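Local coordinates for uncharacterized conserved protein (Methanopyrus kandleri AV19, PDB 2QYA) that is of unknown function, a DUF424-family member whose chain packs two helices on a mixed beta sheet and forms an assembly of two copies, at residues Asp53-Lys58 against Cys82-Asp87; Arg36-Ser41 against Asn75-Leu80. The protein carries 2 engineered substitutions. All coordinates share one frame; numbering follows the deposited sequence.

Interaction 1: residues Asp53-Lys58 against Cys82-Asp87; sequences DRAAKK and CSVVVD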
loop_
_atom_site.group_PDB
_atom_site.type_symbol
_atom_site.label_atom_id
_atom_site.label_comp_id
_atom_site.label_asym_id
_atom_site.label_seq_id
_atom_site.Cartn_x
_atom_site.Cartn_y
_atom_site.Cartn_z
ATOM N N ASP A 53 -9.375 -21.149 -3.409
ATOM C CA ASP A 53 -10.673 -20.951 -2.761
ATOM C C ASP A 53 -10.520 -20.337 -1.382
ATOM O O ASP A 53 -11.314 -19.490 -0.996
ATOM C CB ASP A 53 -11.447 -22.261 -2.646
ATOM C CG ASP A 53 -12.101 -22.678 -3.946
ATOM O OD1 ASP A 53 -11.792 -22.103 -5.039
ATOM O OD2 ASP A 53 -12.939 -23.603 -3.873
ATOM N N ARG A 54 -9.510 -20.768 -0.634
ATOM C CA ARG A 54 -9.228 -20.155 0.666
ATOM C C ARG A 54 -8.671 -18.740 0.512
ATOM O O ARG A 54 -8.983 -17.872 1.317
ATOM C CB ARG A 54 -8.303 -21.022 1.541
ATOM C CG ARG A 54 -8.430 -20.668 3.040
ATOM C CD ARG A 54 -7.619 -21.572 4.016
ATOM N NE ARG A 54 -7.676 -21.102 5.419
ATOM C CZ ARG A 54 -8.774 -21.064 6.195
ATOM N NH1 ARG A 54 -8.685 -20.632 7.461
ATOM N NH2 ARG A 54 -9.966 -21.443 5.725
ATOM N N ALA A 55 -7.857 -18.512 -0.509
ATOM C CA ALA A 55 -7.367 -17.153 -0.774
ATOM C C ALA A 55 -8.527 -16.179 -1.064
ATOM O O ALA A 55 -8.611 -15.115 -0.445
ATOM C CB ALA A 55 -6.333 -17.151 -1.895
ATOM N N ALA A 56 -9.439 -16.584 -1.957
ATOM C CA ALA A 56 -10.647 -15.809 -2.268
ATOM C C ALA A 56 -11.461 -15.446 -1.038
ATOM O O ALA A 56 -11.932 -14.306 -0.909
ATOM C CB ALA A 56 -11.526 -16.540 -3.300
ATOM N N LYS A 57 -11.612 -16.408 -0.121
ATOM C CA LYS A 57 -12.336 -16.160 1.129
ATOM C C LYS A 57 -11.621 -15.091 1.973
ATOM O O LYS A 57 -12.260 -14.146 2.436
ATOM C CB LYS A 57 -12.537 -17.469 1.896
ATOM C CG LYS A 57 -13.075 -17.329 3.303
ATOM C CD LYS A 57 -13.568 -18.674 3.873
ATOM C CE LYS A 57 -13.993 -18.542 5.356
ATOM N NZ LYS A 57 -12.787 -18.458 6.269
ATOM N N LYS A 58 -10.308 -15.236 2.163
ATOM C CA LYS A 58 -9.531 -14.261 2.949
ATOM C C LYS A 58 -9.541 -12.850 2.337
ATOM O O LYS A 58 -9.554 -11.856 3.057
ATOM C CB LYS A 58 -8.085 -14.726 3.174
ATOM C CG LYS A 58 -7.744 -15.129 4.632
ATOM C CD LYS A 58 -8.461 -16.423 5.081
ATOM C CE LYS A 58 -8.018 -16.922 6.510
ATOM N NZ LYS A 58 -6.595 -17.422 6.566
ATOM N N CYS A 82 -4.968 -14.081 -10.292
ATOM C CA CYS A 82 -5.992 -13.190 -10.834
ATOM C C CYS A 82 -7.374 -13.836 -10.796
ATOM O O CYS A 82 -8.388 -13.151 -10.563
ATOM C CB CYS A 82 -5.597 -12.691 -12.215
ATOM S SG CYS A 82 -4.165 -11.605 -12.080
ATOM N N SER A 83 -7.401 -15.157 -10.961
ATOM C CA SER A 83 -8.644 -15.921 -10.879
ATOM C C SER A 83 -9.203 -15.859 -9.470
ATOM O O SER A 83 -10.410 -15.894 -9.279
ATOM C CB SER A 83 -8.425 -17.378 -11.327
ATOM O OG SER A 83 -8.053 -18.192 -10.226
ATOM N N VAL A 84 -8.313 -15.747 -8.484
ATOM C CA VAL A 84 -8.715 -15.507 -7.094
ATOM C C VAL A 84 -9.416 -14.165 -6.957
ATOM O O VAL A 84 -10.437 -14.062 -6.281
ATOM C CB VAL A 84 -7.499 -15.556 -6.108
ATOM C CG1 VAL A 84 -7.905 -15.024 -4.720
ATOM C CG2 VAL A 84 -6.955 -16.993 -5.987
ATOM N N VAL A 85 -8.855 -13.126 -7.573
ATOM C CA VAL A 85 -9.461 -11.798 -7.485
ATOM C C VAL A 85 -10.868 -11.809 -8.117
ATOM O O VAL A 85 -11.803 -11.244 -7.550
ATOM C CB VAL A 85 -8.558 -10.717 -8.111
ATOM C CG1 VAL A 85 -9.232 -9.352 -8.020
ATOM C CG2 VAL A 85 -7.182 -10.697 -7.419
ATOM N N VAL A 86 -11.003 -12.490 -9.261
ATOM C CA VAL A 86 -12.288 -12.658 -9.968
ATOM C C VAL A 86 -13.250 -13.456 -9.090
ATOM O O VAL A 86 -14.416 -13.067 -8.891
ATOM C CB VAL A 86 -12.120 -13.375 -11.383
ATOM C CG1 VAL A 86 -13.481 -13.632 -12.083
ATOM C CG2 VAL A 86 -11.254 -12.601 -12.290
ATOM N N ASP A 87 -12.764 -14.562 -8.532
ATOM C CA ASP A 87 -13.658 -15.413 -7.763
ATOM C C ASP A 87 -14.109 -14.795 -6.461
ATOM O O ASP A 87 -15.113 -15.217 -5.883
ATOM C CB ASP A 87 -13.051 -16.779 -7.495
ATOM C CG ASP A 87 -14.047 -17.882 -7.678
ATOM O OD1 ASP A 87 -13.969 -18.558 -8.732
ATOM O OD2 ASP A 87 -14.929 -18.055 -6.804
#
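Val84 and Ala55-Ala56 meet because the first torsion of the valine puts both its methyls to use: CG1 stands anti to the backbone N (chi1 169°) and CG2 anti to the carbonyl carbon, so that the forked end of the side chain is offered to helix 52-66 as two separate points. CG1 does most of the touching. It lies against the backbone of Ala56, 3.5 Å from the N of that residue. The same CG1 of Val84 is 3.9 Å from the CB of Ala55. CG2 reaches this Ala55 CB too, at 4.1 Å, so one alanine methyl faces both branches of the valine. The methyl of Ala56, on helix 52-66, lies beside the helical turn from Val84 to Asp87, with CB 4.0 Å from Val84 O and close to the backbone of Asp87. Two consecutive alanines and one valine thus make a close helix-helix contact held by apolar packing. Small side chains on helix 52-66 are consistent with the close approach: the axes of the two short segments come within 8.6 Å and cross at -53°, and the CA atoms of Ala56 and Val84 are 5.2 Å apart. At the exposed border, the carboxylates of Asp53 and Asp87 are near neighbours without touching, and their like charges, if both are ionised, would slightly oppose each other. The mixed sheet flanks this contact. Leu21 of strand 16-23 touches both Ala55 and Val84, so the two helices share a contact on that strand, while Val6 of strand 6-13 adds to the packing of Ala55 and strand 103-109 receives Val85.

Interaction 2: residues Arg36-Ser41 against Asn75-Leu80; sequences RTLHIS and NALGEL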
loop_
_atom_site.group_PDB
_atom_site.type_symbol
_atom_site.label_atom_id
_atom_site.label_comp_id
_atom_site.label_asym_id
_atom_site.label_seq_id
_atom_site.Cartn_x
_atom_site.Cartn_y
_atom_site.Cartn_z
ATOM N N ARG A 36 11.802 -3.846 -19.634
ATOM C CA ARG A 36 11.846 -3.950 -18.174
ATOM C C ARG A 36 12.277 -5.331 -17.687
ATOM O O ARG A 36 12.280 -6.308 -18.439
ATOM C CB ARG A 36 10.492 -3.594 -17.544
ATOM C CG ARG A 36 10.286 -2.113 -17.303
ATOM C CD ARG A 36 9.184 -1.838 -16.252
ATOM N NE ARG A 36 9.694 -1.780 -14.877
ATOM C CZ ARG A 36 10.527 -0.848 -14.406
ATOM N NH1 ARG A 36 10.990 0.126 -15.186
ATOM N NH2 ARG A 36 10.916 -0.899 -13.140
ATOM N N THR A 37 12.651 -5.383 -16.414
ATOM C CA THR A 37 12.951 -6.639 -15.730
ATOM C C THR A 37 12.204 -6.596 -14.419
ATOM O O THR A 37 12.481 -5.747 -13.565
ATOM C CB THR A 37 14.450 -6.798 -15.409
ATOM O OG1 THR A 37 15.235 -6.014 -16.319
ATOM C CG2 THR A 37 14.864 -8.267 -15.476
ATOM N N LEU A 38 11.231 -7.482 -14.272
ATOM C CA LEU A 38 10.596 -7.658 -12.983
ATOM C C LEU A 38 11.205 -8.866 -12.289
ATOM O O LEU A 38 11.225 -9.969 -12.828
ATOM C CB LEU A 38 9.063 -7.770 -13.096
ATOM C CG LEU A 38 8.279 -8.011 -11.788
ATOM C CD1 LEU A 38 8.541 -6.951 -10.699
ATOM C CD2 LEU A 38 6.777 -8.174 -12.028
ATOM N N HIS A 39 11.722 -8.620 -11.094
ATOM C CA HIS A 39 12.183 -9.674 -10.196
ATOM C C HIS A 39 11.045 -10.024 -9.239
ATOM O O HIS A 39 10.635 -9.190 -8.431
ATOM C CB HIS A 39 13.416 -9.192 -9.415
ATOM C CG HIS A 39 14.455 -8.541 -10.276
ATOM N ND1 HIS A 39 14.525 -7.176 -10.452
ATOM C CD2 HIS A 39 15.452 -9.070 -11.026
ATOM C CE1 HIS A 39 15.529 -6.890 -11.263
ATOM N NE2 HIS A 39 16.109 -8.022 -11.624
ATOM N N ILE A 40 10.513 -11.236 -9.353
ATOM C CA ILE A 40 9.468 -11.689 -8.424
ATOM C C ILE A 40 10.164 -12.132 -7.126
ATOM O O ILE A 40 10.278 -13.324 -6.829
ATOM C CB ILE A 40 8.551 -12.809 -9.009
ATOM C CG1 ILE A 40 8.358 -12.672 -10.520
ATOM C CG2 ILE A 40 7.211 -12.824 -8.331
ATOM C CD1 ILE A 40 7.817 -11.340 -11.008
ATOM N N SER A 41 10.622 -11.137 -6.364
ATOM C CA SER A 41 11.543 -11.338 -5.238
ATOM C C SER A 41 10.829 -11.668 -3.947
ATOM O O SER A 41 9.761 -11.129 -3.670
ATOM C CB SER A 41 12.434 -10.097 -5.032
ATOM O OG SER A 41 11.714 -9.010 -4.460
ATOM N N ASN A 75 -2.865 -6.245 -5.382
ATOM C CA ASN A 75 -1.949 -6.540 -6.450
ATOM C C ASN A 75 -1.951 -8.063 -6.587
ATOM O O ASN A 75 -1.673 -8.764 -5.615
ATOM C CB ASN A 75 -0.529 -6.086 -6.105
ATOM C CG ASN A 75 -0.495 -4.913 -5.129
ATOM O OD1 ASN A 75 0.122 -5.015 -4.063
ATOM N ND2 ASN A 75 -1.166 -3.794 -5.479
ATOM N N ALA A 76 -2.283 -8.554 -7.783
ATOM C CA ALA A 76 -2.245 -9.982 -8.085
ATOM C C ALA A 76 -1.428 -10.269 -9.348
ATOM O O ALA A 76 -1.593 -9.612 -10.375
ATOM C CB ALA A 76 -3.665 -10.546 -8.171
ATOM N N LEU A 77 -0.490 -11.203 -9.233
ATOM C CA LEU A 77 0.357 -11.613 -10.318
ATOM C C LEU A 77 0.263 -13.143 -10.545
ATOM O O LEU A 77 0.599 -13.954 -9.648
ATOM C CB LEU A 77 1.807 -11.192 -10.047
ATOM C CG LEU A 77 2.850 -11.546 -11.120
ATOM C CD1 LEU A 77 2.720 -10.679 -12.408
ATOM C CD2 LEU A 77 4.289 -11.519 -10.543
ATOM N N GLY A 78 -0.153 -13.521 -11.758
ATOM C CA GLY A 78 -0.346 -14.921 -12.142
ATOM C C GLY A 78 -1.783 -15.282 -12.452
ATOM O O GLY A 78 -2.729 -14.635 -12.003
ATOM N N GLU A 79 -1.935 -16.351 -13.226
ATOM C CA GLU A 79 -3.226 -16.845 -13.684
ATOM C C GLU A 79 -4.126 -17.249 -12.529
ATOM O O GLU A 79 -5.275 -16.843 -12.455
ATOM C CB GLU A 79 -2.989 -18.033 -14.632
ATOM C CG GLU A 79 -4.238 -18.792 -15.038
ATOM C CD GLU A 79 -4.004 -19.705 -16.239
ATOM O OE1 GLU A 79 -2.821 -20.015 -16.545
ATOM O OE2 GLU A 79 -5.017 -20.110 -16.871
ATOM N N LEU A 80 -3.598 -18.068 -11.622
ATOM C CA LEU A 80 -4.336 -18.467 -10.432
ATOM C C LEU A 80 -4.631 -17.277 -9.531
ATOM O O LEU A 80 -5.753 -17.125 -9.072
ATOM C CB LEU A 80 -3.526 -19.529 -9.660
ATOM C CG LEU A 80 -4.305 -20.447 -8.723
ATOM C CD1 LEU A 80 -5.243 -21.343 -9.552
ATOM C CD2 LEU A 80 -3.368 -21.289 -7.817
#
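Leu77 and Ile40 reach toward each other tip to tip, and the leucine is the side chain to follow. Its CB leaves the end of strand 71-77 in the direction of segment 36-41, and CG stands anti to the backbone N (chi1 -180°), which extends the chain outward before it forks. Of the two branches CD2 carries the contact. This single buried methyl lies 3.6 Å from Ile40 CD1, 3.9 Å from Ile40 CG2 and, more loosely, 4.4 Å from a methyl of Leu38, its CD2, so it meets both ends of the branched isoleucine and one branch of a second leucine. Side chains alone bridge the two backbones, whose nearest CA atoms, those of Ile40 and Leu77, are 9.3 Å apart. Segment 36-41 supplies the second strand of a small antiparallel hairpin, 30-33 with 36-39, and Ile40 lies just after that strand as the centre of an inverse gamma turn. The hairpin is thereby fastened by its apolar side to the last residue of a strand in the main mixed sheet, directly before Gly78, the N-cap of helix 79-87. Ile40 also has backbone hydrogen bonds to Gly28 and Val29, and Tyr45 packs on both Leu38 and Ile40, while Leu26 and His104 touch Leu77. On the hairpin, Arg36, Leu38 and His39 also pack against Glu69 of the second subunit.

Overall arrangement
Interactions 1 and 2 draw on one continuous run of chain, strand 71-77 followed by helix 79-87, with centres about 17 Å apart. Strand 71-77 delivers its last residue to interaction 2, and the helix that follows, 79-87, supplies the valine of interaction 1. The two contacts also meet directly: Val85 CG2 packs on Ala76 CB at 3.6 Å, and Cys82 SG lies 3.7 Å from Ala76 O. Along the chain their segments alternate, the hairpin strand and helix 52-66 coming first and strand 71-77 and helix 79-87 after. Interaction 1 joins two helices beside the sheet, whereas interaction 2 joins the hairpin to the sheet's strand 71-77, with the second subunit reaching only the interaction 2 segments.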